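Local coordinates for leucine aminopeptidase (Legionella pneumophila, PDB 5GNE), which probably removes amino-terminal residues from peptides as a zinc-dependent aminopeptidase of the M28 peptidase family, at residues L297-R300 / P305-Y308; E212-R217 / N360-G365; K81-H86 / C311-S316. All coordinates share one frame; numbering follows the deposited sequence.

Contact 1 of 3, residues L297-R300 / P305-Y308; sequences LLTR and PVGY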
ATOM      1  N   LEU A 297      -7.416  11.570 -14.375  1.00 51.04           N
ATOM      2  CA  LEU A 297      -7.961  10.275 -14.753  1.00 46.11           C
ATOM      3  C   LEU A 297      -9.339  10.139 -14.119  1.00 51.37           C
ATOM      4  O   LEU A 297     -10.303   9.703 -14.767  1.00 51.59           O
ATOM      5  CB  LEU A 297      -7.029   9.130 -14.334  1.00 41.57           C
ATOM      6  CG  LEU A 297      -5.605   8.995 -14.937  1.00 43.21           C
ATOM      7  CD1 LEU A 297      -4.851   7.910 -14.191  1.00 33.33           C
ATOM      8  CD2 LEU A 297      -5.573   8.702 -16.430  1.00 41.39           C
ATOM      9  N   LEU A 298      -9.444  10.572 -12.865  1.00 49.90           N
ATOM     10  CA  LEU A 298     -10.724  10.510 -12.160  1.00 44.42           C
ATOM     11  C   LEU A 298     -11.789  11.353 -12.857  1.00 55.46           C
ATOM     12  O   LEU A 298     -12.922  10.907 -13.079  1.00 68.29           O
ATOM     13  CB  LEU A 298     -10.558  10.968 -10.713  1.00 48.20           C
ATOM     14  CG  LEU A 298     -10.045   9.923  -9.709  1.00 46.94           C
ATOM     15  CD1 LEU A 298      -9.920  10.506  -8.311  1.00 50.06           C
ATOM     16  CD2 LEU A 298     -10.956   8.703  -9.699  1.00 38.74           C
ATOM     17  N   THR A 299     -11.426  12.574 -13.212  1.00 50.29           N
ATOM     18  CA  THR A 299     -12.368  13.443 -13.881  1.00 58.84           C
ATOM     19  C   THR A 299     -12.691  12.949 -15.294  1.00 60.40           C
ATOM     20  O   THR A 299     -13.869  12.799 -15.655  1.00 52.13           O
ATOM     21  CB  THR A 299     -11.849  14.887 -13.902  1.00 52.60           C
ATOM     22  OG1 THR A 299     -11.900  15.397 -12.563  1.00 65.78           O
ATOM     23  CG2 THR A 299     -12.732  15.761 -14.780  1.00 51.44           C
ATOM     24  N   ARG A 300     -11.654  12.670 -16.078  1.00 58.13           N
ATOM     25  CA  ARG A 300     -11.852  12.289 -17.470  1.00 60.47           C
ATOM     26  C   ARG A 300     -12.498  10.916 -17.643  1.00 55.69           C
ATOM     27  O   ARG A 300     -13.332  10.740 -18.522  1.00 60.68           O
ATOM     28  CB  ARG A 300     -10.526  12.320 -18.221  1.00 67.48           C
ATOM     29  CG  ARG A 300     -10.646  11.839 -19.639  1.00 77.77           C
ATOM     30  CD  ARG A 300      -9.791  12.657 -20.568  1.00 87.20           C
ATOM     31  NE  ARG A 300     -10.189  12.437 -21.950  1.00 95.36           N
ATOM     32  CZ  ARG A 300      -9.615  13.030 -22.987  1.00105.19           C
ATOM     33  NH1 ARG A 300      -8.609  13.875 -22.787  1.00103.15           N
ATOM     34  NH2 ARG A 300     -10.044  12.774 -24.220  1.00109.91           N
ATOM     35  N   PRO A 305     -16.143  13.154  -8.546  1.00 64.05           N
ATOM     36  CA  PRO A 305     -15.591  14.370  -7.934  1.00 60.55           C
ATOM     37  C   PRO A 305     -14.239  14.060  -7.306  1.00 62.90           C
ATOM     38  O   PRO A 305     -14.071  13.002  -6.691  1.00 61.70           O
ATOM     39  CB  PRO A 305     -16.618  14.753  -6.863  1.00 53.96           C
ATOM     40  CG  PRO A 305     -17.807  13.954  -7.147  1.00 57.51           C
ATOM     41  CD  PRO A 305     -17.402  12.734  -7.907  1.00 59.40           C
ATOM     42  N   VAL A 306     -13.279  14.957  -7.463  1.00 66.12           N
ATOM     43  CA  VAL A 306     -11.947  14.726  -6.910  1.00 57.32           C
ATOM     44  C   VAL A 306     -11.723  15.533  -5.644  1.00 59.99           C
ATOM     45  O   VAL A 306     -11.679  16.758  -5.699  1.00 69.81           O
ATOM     46  CB  VAL A 306     -10.869  15.109  -7.897  1.00 51.85           C
ATOM     47  CG1 VAL A 306      -9.492  14.858  -7.284  1.00 60.37           C
ATOM     48  CG2 VAL A 306     -11.053  14.350  -9.199  1.00 50.26           C
ATOM     49  N   GLY A 307     -11.609  14.857  -4.506  1.00 62.48           N
ATOM     50  CA  GLY A 307     -11.222  15.512  -3.264  1.00 55.68           C
ATOM     51  C   GLY A 307      -9.751  15.379  -2.876  1.00 58.61           C
ATOM     52  O   GLY A 307      -8.978  14.660  -3.517  1.00 66.30           O
ATOM     53  N   TYR A 308      -9.355  16.098  -1.833  1.00 60.84           N
ATOM     54  CA  TYR A 308      -7.994  16.033  -1.314  1.00 59.42           C
ATOM     55  C   TYR A 308      -8.001  15.886   0.207  1.00 69.28           C
ATOM     56  O   TYR A 308      -8.892  16.378   0.894  1.00 74.83           O
ATOM     57  CB  TYR A 308      -7.182  17.258  -1.743  1.00 51.47           C
ATOM     58  CG  TYR A 308      -6.914  17.266  -3.233  1.00 58.28           C
ATOM     59  CD1 TYR A 308      -7.763  17.939  -4.108  1.00 61.03           C
ATOM     60  CD2 TYR A 308      -5.824  16.588  -3.768  1.00 49.92           C
ATOM     61  CE1 TYR A 308      -7.532  17.933  -5.477  1.00 68.60           C
ATOM     62  CE2 TYR A 308      -5.583  16.578  -5.130  1.00 57.65           C
ATOM     63  CZ  TYR A 308      -6.436  17.247  -5.985  1.00 69.55           C
ATOM     64  OH  TYR A 308      -6.188  17.235  -7.342  1.00 67.55           O
TER
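Val306 sets one methyl, CG2, against two consecutive residues of the helix, Leu298 and Thr299, and nearly everything that passes between 297-300 and 305-308 goes through that carbon. Its CG1 stands anti to the backbone N (chi1 180°), which places CG2 beside the backbone N on the side facing the helix. There CG2 lies 3.7 Å from CB of Leu298 and 4.1 Å from its CD1, meeting the leucine alongside the root and one branch of its side chain; the two side chains cross obliquely. The approach to Thr299 is different, since that pair meets at about a right angle. OG1 of Thr299 lies 3.6 Å from CG2 of Val306, a van der Waals contact between a hydroxyl oxygen and a methyl. Thr299 presents its oxygen because OG1 sits beside the backbone N (chi1 -70°), while its own methyl is anti to that N and lies on the far side of the branch. Two backbone pairs agree with this placement: Leu298 CA is 6.8 Å from Val306 CA, and Thr299 CA is 6.8 Å from Pro305 CA. Leu298 is buried and Thr299 exposed, so the methyl sits at the margin of the apolar layer. Leu298 also touches Ile279 of strand 279-282 and Leu364 of helix 355-373, and Val306 rests on Leu281 of that strand and on Ala295, nearly one turn before Leu298. A backbone hydrogen bond links Leu298 with Thr304. Pro305 and Gly307 are bonded through their backbones to strand 279-282, which runs parallel to them. The contact closes the helix-to-strand half of a beta-alpha-beta unit, strand 279-282, helix 288-302 and strand 306-309, in which the helix packs against a strand at one edge of the mixed sheet.

Contact 2 of 3, residues E212-R217 / N360-G365; sequences ELEMAR and NFTKLG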
ATOM      1  N   GLU A 212      -6.823  -4.419  -6.723  1.00 32.90           N
ATOM      2  CA  GLU A 212      -5.667  -4.664  -7.576  1.00 42.43           C
ATOM      3  C   GLU A 212      -5.720  -6.056  -8.159  1.00 36.79           C
ATOM      4  O   GLU A 212      -5.196  -6.275  -9.266  1.00 41.07           O
ATOM      5  CB  GLU A 212      -4.344  -4.409  -6.828  1.00 44.00           C
ATOM      6  CG  GLU A 212      -3.950  -5.414  -5.773  1.00 41.97           C
ATOM      7  CD  GLU A 212      -2.537  -5.160  -5.231  1.00 48.79           C
ATOM      8  OE1 GLU A 212      -1.736  -4.449  -5.884  1.00 50.58           O
ATOM      9  OE2 GLU A 212      -2.240  -5.641  -4.121  1.00 44.15           O
ATOM     10  N   LEU A 213      -6.331  -6.997  -7.442  1.00 33.84           N
ATOM     11  CA  LEU A 213      -6.491  -8.346  -7.994  1.00 37.95           C
ATOM     12  C   LEU A 213      -7.378  -8.306  -9.220  1.00 40.31           C
ATOM     13  O   LEU A 213      -7.041  -8.898 -10.241  1.00 51.97           O
ATOM     14  CB  LEU A 213      -7.072  -9.310  -6.966  1.00 43.93           C
ATOM     15  CG  LEU A 213      -5.994 -10.196  -6.337  1.00 53.59           C
ATOM     16  CD1 LEU A 213      -6.581 -11.038  -5.235  1.00 61.55           C
ATOM     17  CD2 LEU A 213      -5.309 -11.087  -7.390  1.00 49.93           C
ATOM     18  N   GLU A 214      -8.474  -7.553  -9.149  1.00 39.21           N
ATOM     19  CA  GLU A 214      -9.316  -7.349 -10.332  1.00 40.47           C
ATOM     20  C   GLU A 214      -8.574  -6.626 -11.472  1.00 41.51           C
ATOM     21  O   GLU A 214      -8.754  -6.947 -12.660  1.00 43.47           O
ATOM     22  CB  GLU A 214     -10.597  -6.594  -9.963  1.00 40.25           C
ATOM     23  CG  GLU A 214     -11.594  -6.412 -11.117  1.00 46.65           C
ATOM     24  CD  GLU A 214     -12.000  -7.715 -11.820  1.00 53.35           C
ATOM     25  OE1 GLU A 214     -11.793  -8.814 -11.256  1.00 61.58           O
ATOM     26  OE2 GLU A 214     -12.552  -7.635 -12.942  1.00 54.20           O
ATOM     27  N   MET A 215      -7.791  -5.619 -11.119  1.00 38.28           N
ATOM     28  CA  MET A 215      -6.966  -4.929 -12.116  1.00 42.21           C
ATOM     29  C   MET A 215      -6.073  -5.918 -12.861  1.00 41.03           C
ATOM     30  O   MET A 215      -6.047  -5.947 -14.100  1.00 43.56           O
ATOM     31  CB  MET A 215      -6.129  -3.865 -11.444  1.00 38.13           C
ATOM     32  CG  MET A 215      -6.933  -2.607 -11.129  1.00 35.82           C
ATOM     33  SD  MET A 215      -5.991  -1.630  -9.954  1.00 57.50           S
ATOM     34  CE  MET A 215      -4.583  -1.238 -10.992  1.00 49.24           C
ATOM     35  N   ALA A 216      -5.411  -6.786 -12.100  1.00 40.48           N
ATOM     36  CA  ALA A 216      -4.560  -7.835 -12.678  1.00 45.42           C
ATOM     37  C   ALA A 216      -5.360  -8.747 -13.592  1.00 41.14           C
ATOM     38  O   ALA A 216      -4.905  -9.124 -14.665  1.00 47.42           O
ATOM     39  CB  ALA A 216      -3.872  -8.657 -11.586  1.00 44.76           C
ATOM     40  N   ARG A 217      -6.553  -9.109 -13.172  1.00 42.18           N
ATOM     41  CA  ARG A 217      -7.323 -10.045 -13.956  1.00 49.80           C
ATOM     42  C   ARG A 217      -7.859  -9.419 -15.239  1.00 54.87           C
ATOM     43  O   ARG A 217      -7.825 -10.038 -16.301  1.00 56.90           O
ATOM     44  CB  ARG A 217      -8.503 -10.546 -13.135  1.00 55.43           C
ATOM     45  CG  ARG A 217      -9.364 -11.593 -13.843  1.00 63.74           C
ATOM     46  CD  ARG A 217     -10.701 -11.795 -13.117  1.00 53.74           C
ATOM     47  NE  ARG A 217     -11.604 -10.688 -13.417  1.00 59.69           N
ATOM     48  CZ  ARG A 217     -12.175 -10.496 -14.606  1.00 54.94           C
ATOM     49  NH1 ARG A 217     -11.958 -11.355 -15.591  1.00 49.06           N
ATOM     50  NH2 ARG A 217     -12.972  -9.453 -14.806  1.00 58.79           N
ATOM     51  N   ASN A 360     -15.078   1.872  -8.749  1.00 53.27           N
ATOM     52  CA  ASN A 360     -14.467   3.125  -9.204  1.00 50.25           C
ATOM     53  C   ASN A 360     -12.937   3.148  -9.009  1.00 54.67           C
ATOM     54  O   ASN A 360     -12.216   3.599  -9.896  1.00 54.28           O
ATOM     55  CB  ASN A 360     -15.116   4.333  -8.526  1.00 49.24           C
ATOM     56  CG  ASN A 360     -16.498   4.688  -9.130  1.00 57.84           C
ATOM     57  OD1 ASN A 360     -16.826   4.300 -10.267  1.00 57.35           O
ATOM     58  ND2 ASN A 360     -17.297   5.443  -8.373  1.00 44.23           N
ATOM     59  N   PHE A 361     -12.437   2.661  -7.869  1.00 48.47           N
ATOM     60  CA  PHE A 361     -10.983   2.506  -7.691  1.00 42.21           C
ATOM     61  C   PHE A 361     -10.379   1.537  -8.712  1.00 38.11           C
ATOM     62  O   PHE A 361      -9.279   1.771  -9.219  1.00 42.23           O
ATOM     63  CB  PHE A 361     -10.645   2.021  -6.285  1.00 46.28           C
ATOM     64  CG  PHE A 361     -10.689   3.095  -5.242  1.00 49.53           C
ATOM     65  CD1 PHE A 361     -11.863   3.361  -4.554  1.00 52.38           C
ATOM     66  CD2 PHE A 361      -9.564   3.850  -4.960  1.00 47.31           C
ATOM     67  CE1 PHE A 361     -11.924   4.367  -3.589  1.00 58.16           C
ATOM     68  CE2 PHE A 361      -9.612   4.850  -3.986  1.00 50.74           C
ATOM     69  CZ  PHE A 361     -10.796   5.109  -3.301  1.00 48.29           C
ATOM     70  N   THR A 362     -11.104   0.476  -9.053  1.00 39.51           N
ATOM     71  CA  THR A 362     -10.641  -0.388 -10.141  1.00 45.26           C
ATOM     72  C   THR A 362     -10.566   0.349 -11.469  1.00 43.26           C
ATOM     73  O   THR A 362      -9.575   0.224 -12.192  1.00 42.16           O
ATOM     74  CB  THR A 362     -11.545  -1.638 -10.306  1.00 38.17           C
ATOM     75  OG1 THR A 362     -11.682  -2.256  -9.030  1.00 38.46           O
ATOM     76  CG2 THR A 362     -10.929  -2.640 -11.248  1.00 33.46           C
ATOM     77  N   LYS A 363     -11.585   1.158 -11.765  1.00 48.33           N
ATOM     78  CA  LYS A 363     -11.536   1.989 -12.963  1.00 40.36           C
ATOM     79  C   LYS A 363     -10.300   2.874 -12.938  1.00 39.81           C
ATOM     80  O   LYS A 363      -9.516   2.885 -13.904  1.00 41.95           O
ATOM     81  CB  LYS A 363     -12.790   2.839 -13.099  1.00 40.26           C
ATOM     82  CG  LYS A 363     -14.010   2.054 -13.541  1.00 50.75           C
ATOM     83  CD  LYS A 363     -15.272   2.907 -13.630  1.00 49.56           C
ATOM     84  CE  LYS A 363     -16.392   2.090 -14.276  1.00 49.01           C
ATOM     85  NZ  LYS A 363     -17.724   2.686 -14.140  1.00 57.43           N
ATOM     86  N   LEU A 364     -10.110   3.586 -11.829  1.00 37.30           N
ATOM     87  CA  LEU A 364      -8.976   4.482 -11.705  1.00 39.81           C
ATOM     88  C   LEU A 364      -7.665   3.771 -11.948  1.00 40.50           C
ATOM     89  O   LEU A 364      -6.883   4.196 -12.772  1.00 42.63           O
ATOM     90  CB  LEU A 364      -8.957   5.130 -10.327  1.00 42.56           C
ATOM     91  CG  LEU A 364      -7.730   6.015 -10.103  1.00 47.09           C
ATOM     92  CD1 LEU A 364      -7.674   7.131 -11.122  1.00 38.52           C
ATOM     93  CD2 LEU A 364      -7.766   6.578  -8.686  1.00 51.28           C
ATOM     94  N   GLY A 365      -7.459   2.658 -11.253  1.00 45.59           N
ATOM     95  CA  GLY A 365      -6.304   1.805 -11.457  1.00 36.90           C
ATOM     96  C   GLY A 365      -6.048   1.404 -12.900  1.00 40.12           C
ATOM     97  O   GLY A 365      -4.900   1.439 -13.381  1.00 41.27           O
TER
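Met215 and Thr362 mark the nearest approach of two helical segments, 212-217 and 360-365, whose axes come within 9.2 Å and cross at -49°. Between these residues the CA atoms are 6.2 Å apart. CG2 of Thr362 enters between two neighbouring side chains of the other helix, lying 3.8 Å from CG of Glu214 and 4.0 Å from CG of Met215. At that last touch the methionine and threonine side chains run antiparallel as they pass. Further out, Met215 bends at its last torsion (chi3 65°) and lays its CE methyl 3.5 Å from CA of Gly365, where the backbone itself is the packing surface. Glu214 contributes only its aliphatic stem: it begins anti to the backbone N, then turns at chi2 (54°), and its carboxylate leads away from Thr362. Arg217 forms a two-nitrogen salt bridge with that carboxylate, NE to OE1 of Glu214 at 2.9 Å and NH2 to OE2 of Glu214 at 2.6 Å. The backbone N of Asp110 gives OE2 a further bond. Thr362 OG1 is turned back to the carbonyl of Met358, one turn earlier in its own helix, and CG2 is the branch that meets the other helix. The chemistry thus divides: contact between the helices is apolar and buried, while the negative charge of Glu214 is probably balanced by Arg217 of its own helix, with the backbone N-H of Asp110 as a further donor.

Contact 3 of 3, residues K81-H86 / C311-S316; sequences KLTSYH and CGYACS
The ring of Tyr313 has the carbonyl oxygen of Leu82 at its edge, close to the ring plane, and CB of Ala314 on one face, 3.8 Å above it and offset toward the rim. The tyrosine belongs to a short loop closed by the Cys311-Cys315 disulfide, between strand 306-309 and helix 318-323 of the M28 peptidase domain. With CG anti to the backbone N (chi1 178°), the ring is carried outward from this loop and its OH brought to the Leu82 carbonyl, near the end of helix 75-81. CG2 of Thr83 approaches the ring obliquely and stands 3.7 Å from OH of Tyr313, while OG1 of Thr83 is bonded back to the carbonyl of Leu79. Phe33, Ile11 and Leu59 of the antiparallel N-terminal sheet also touch the tyrosine, which therefore helps join that sheet to the peptidase domain. At about 13 Å from a bound zinc ion, the Tyr313 side chain is no metal ligand. One hydrogen bond spans the two segments: OH of Tyr313 donates to O of Leu82 over 3.1 Å, at a C=O...donor angle of 135°, with the hydroxyl 44° out of the carbonyl plane.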
ATOM      1  N   LYS A  81      16.390  12.399   6.906  1.00 34.55           N
ATOM      2  CA  LYS A  81      15.982  12.054   5.560  1.00 45.96           C
ATOM      3  C   LYS A  81      14.732  11.171   5.523  1.00 43.33           C
ATOM      4  O   LYS A  81      14.004  11.201   4.538  1.00 45.59           O
ATOM      5  CB  LYS A  81      17.147  11.365   4.819  1.00 50.73           C
ATOM      6  CG  LYS A  81      17.532  12.044   3.487  1.00 71.45           C
ATOM      7  CD  LYS A  81      18.332  13.357   3.677  1.00 82.71           C
ATOM      8  CE  LYS A  81      18.967  13.852   2.363  1.00 87.17           C
ATOM      9  NZ  LYS A  81      18.791  15.324   2.146  1.00 90.85           N
ATOM     10  N   LEU A  82      14.456  10.418   6.590  1.00 40.96           N
ATOM     11  CA  LEU A  82      13.232   9.611   6.643  1.00 35.45           C
ATOM     12  C   LEU A  82      12.046  10.398   7.258  1.00 42.18           C
ATOM     13  O   LEU A  82      10.963   9.833   7.422  1.00 42.49           O
ATOM     14  CB  LEU A  82      13.452   8.320   7.441  1.00 33.68           C
ATOM     15  CG  LEU A  82      14.541   7.331   7.002  1.00 43.96           C
ATOM     16  CD1 LEU A  82      14.478   6.021   7.782  1.00 29.94           C
ATOM     17  CD2 LEU A  82      14.483   7.058   5.502  1.00 46.88           C
ATOM     18  N   THR A  83      12.236  11.676   7.599  1.00 41.97           N
ATOM     19  CA  THR A  83      11.111  12.460   8.129  1.00 47.11           C
ATOM     20  C   THR A  83      10.872  13.758   7.353  1.00 45.40           C
ATOM     21  O   THR A  83      10.121  14.607   7.773  1.00 54.18           O
ATOM     22  CB  THR A  83      11.305  12.822   9.614  1.00 39.34           C
ATOM     23  OG1 THR A  83      12.503  13.583   9.771  1.00 46.57           O
ATOM     24  CG2 THR A  83      11.406  11.575  10.462  1.00 42.11           C
ATOM     25  N   SER A  84      11.509  13.881   6.201  1.00 56.29           N
ATOM     26  CA  SER A  84      11.334  15.020   5.327  1.00 45.76           C
ATOM     27  C   SER A  84      11.299  14.536   3.905  1.00 51.04           C
ATOM     28  O   SER A  84      11.848  13.492   3.605  1.00 68.60           O
ATOM     29  CB  SER A  84      12.480  16.004   5.531  1.00 50.84           C
ATOM     30  OG  SER A  84      13.706  15.384   5.191  1.00 57.24           O
ATOM     31  N   TYR A  85      10.677  15.292   3.016  1.00 65.94           N
ATOM     32  CA  TYR A  85      10.730  14.939   1.606  1.00 76.48           C
ATOM     33  C   TYR A  85      10.856  16.142   0.707  1.00 65.12           C
ATOM     34  O   TYR A  85      10.310  17.192   0.986  1.00 67.80           O
ATOM     35  CB  TYR A  85       9.499  14.108   1.202  1.00 85.69           C
ATOM     36  CG  TYR A  85       8.171  14.838   1.250  1.00104.23           C
ATOM     37  CD1 TYR A  85       7.675  15.536   0.145  1.00111.72           C
ATOM     38  CD2 TYR A  85       7.400  14.812   2.404  1.00115.33           C
ATOM     39  CE1 TYR A  85       6.440  16.199   0.203  1.00115.24           C
ATOM     40  CE2 TYR A  85       6.169  15.469   2.474  1.00117.81           C
ATOM     41  CZ  TYR A  85       5.692  16.159   1.376  1.00112.90           C
ATOM     42  OH  TYR A  85       4.472  16.802   1.463  1.00101.00           O
ATOM     43  N   HIS A  86      11.583  15.967  -0.386  1.00 68.58           N
ATOM     44  CA  HIS A  86      11.681  17.004  -1.383  1.00 68.92           C
ATOM     45  C   HIS A  86      10.974  16.556  -2.678  1.00 69.99           C
ATOM     46  O   HIS A  86      11.152  15.439  -3.161  1.00 63.28           O
ATOM     47  CB  HIS A  86      13.153  17.337  -1.638  1.00 74.87           C
ATOM     48  CG  HIS A  86      13.873  17.847  -0.426  1.00 84.07           C
ATOM     49  ND1 HIS A  86      14.411  17.004   0.522  1.00 92.29           N
ATOM     50  CD2 HIS A  86      14.152  19.106  -0.011  1.00 91.88           C
ATOM     51  CE1 HIS A  86      14.985  17.719   1.473  1.00 94.63           C
ATOM     52  NE2 HIS A  86      14.842  18.998   1.173  1.00 97.68           N
ATOM     53  N   CYS A 311      -2.471  13.227   5.607  1.00 68.81           N
ATOM     54  CA  CYS A 311      -2.222  12.055   6.450  1.00 65.54           C
ATOM     55  C   CYS A 311      -1.186  12.345   7.526  1.00 67.11           C
ATOM     56  O   CYS A 311      -0.395  13.270   7.404  1.00 73.62           O
ATOM     57  CB  CYS A 311      -1.756  10.848   5.604  1.00 60.93           C
ATOM     58  SG  CYS A 311      -1.912   9.296   6.504  1.00157.59           S
ATOM     59  N   GLY A 312      -1.199  11.541   8.581  1.00 69.70           N
ATOM     60  CA  GLY A 312      -0.135  11.551   9.570  1.00 77.01           C
ATOM     61  C   GLY A 312       1.190  11.015   9.022  1.00 65.00           C
ATOM     62  O   GLY A 312       1.296  10.613   7.858  1.00 53.95           O
ATOM     63  N   TYR A 313       2.196  10.993   9.888  1.00 49.98           N
ATOM     64  CA  TYR A 313       3.503  10.421   9.580  1.00 43.87           C
ATOM     65  C   TYR A 313       3.413   8.919   9.308  1.00 44.40           C
ATOM     66  O   TYR A 313       2.642   8.220   9.964  1.00 53.23           O
ATOM     67  CB  TYR A 313       4.477  10.681  10.746  1.00 47.13           C
ATOM     68  CG  TYR A 313       5.846  10.088  10.523  1.00 46.46           C
ATOM     69  CD1 TYR A 313       6.616  10.492   9.447  1.00 45.58           C
ATOM     70  CD2 TYR A 313       6.346   9.098  11.357  1.00 37.59           C
ATOM     71  CE1 TYR A 313       7.845   9.942   9.205  1.00 52.10           C
ATOM     72  CE2 TYR A 313       7.581   8.544  11.130  1.00 47.11           C
ATOM     73  CZ  TYR A 313       8.326   8.972  10.047  1.00 46.46           C
ATOM     74  OH  TYR A 313       9.554   8.444   9.792  1.00 52.28           O
ATOM     75  N   ALA A 314       4.213   8.427   8.365  1.00 48.02           N
ATOM     76  CA  ALA A 314       4.311   6.979   8.084  1.00 46.23           C
ATOM     77  C   ALA A 314       2.911   6.420   7.868  1.00 43.06           C
ATOM     78  O   ALA A 314       2.516   5.383   8.397  1.00 39.08           O
ATOM     79  CB  ALA A 314       5.019   6.253   9.210  1.00 34.84           C
ATOM     80  N   CYS A 315       2.169   7.178   7.094  1.00 40.60           N
ATOM     81  CA  CYS A 315       0.778   6.938   6.822  1.00 45.44           C
ATOM     82  C   CYS A 315       0.506   5.561   6.219  1.00 50.31           C
ATOM     83  O   CYS A 315      -0.370   4.814   6.689  1.00 46.20           O
ATOM     84  CB  CYS A 315       0.306   8.028   5.886  1.00 47.25           C
ATOM     85  SG  CYS A 315      -1.468   7.743   5.281  1.00 63.75           S
ATOM     86  N   SER A 316       1.265   5.212   5.186  1.00 39.06           N
ATOM     87  CA  SER A 316       1.017   3.955   4.514  1.00 35.90           C
ATOM     88  C   SER A 316       2.189   3.617   3.616  1.00 33.29           C
ATOM     89  O   SER A 316       3.154   4.385   3.551  1.00 41.05           O
ATOM     90  CB  SER A 316      -0.285   4.033   3.713  1.00 37.92           C
ATOM     91  OG  SER A 316      -0.687   2.742   3.295  1.00 46.21           O
TER

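How the contacts relate
Contacts 1 and 2 are neighbours, with centres 16 Å apart, and meet through Leu364 of helix 355-373: its CD1 is 3.8 Å from CB of Leu297. Helix 355-373 thus packs against both helix 202-221 and helix 288-302 within the M28 domain. Contact 3 lies 24 Å from contact 1 and 26 Å from contact 2, on the opposite side of the chain's centre from contact 2. In sequence the segments run 81-86, 212-217, 297-300, 305-308, 311-316, 360-365; contact 1 is nested within the loops closed by the other two, which cross. The chain passes from edge strand 306-309 of the mixed sheet straight to where the peptidase domain meets the N-terminal antiparallel sheet.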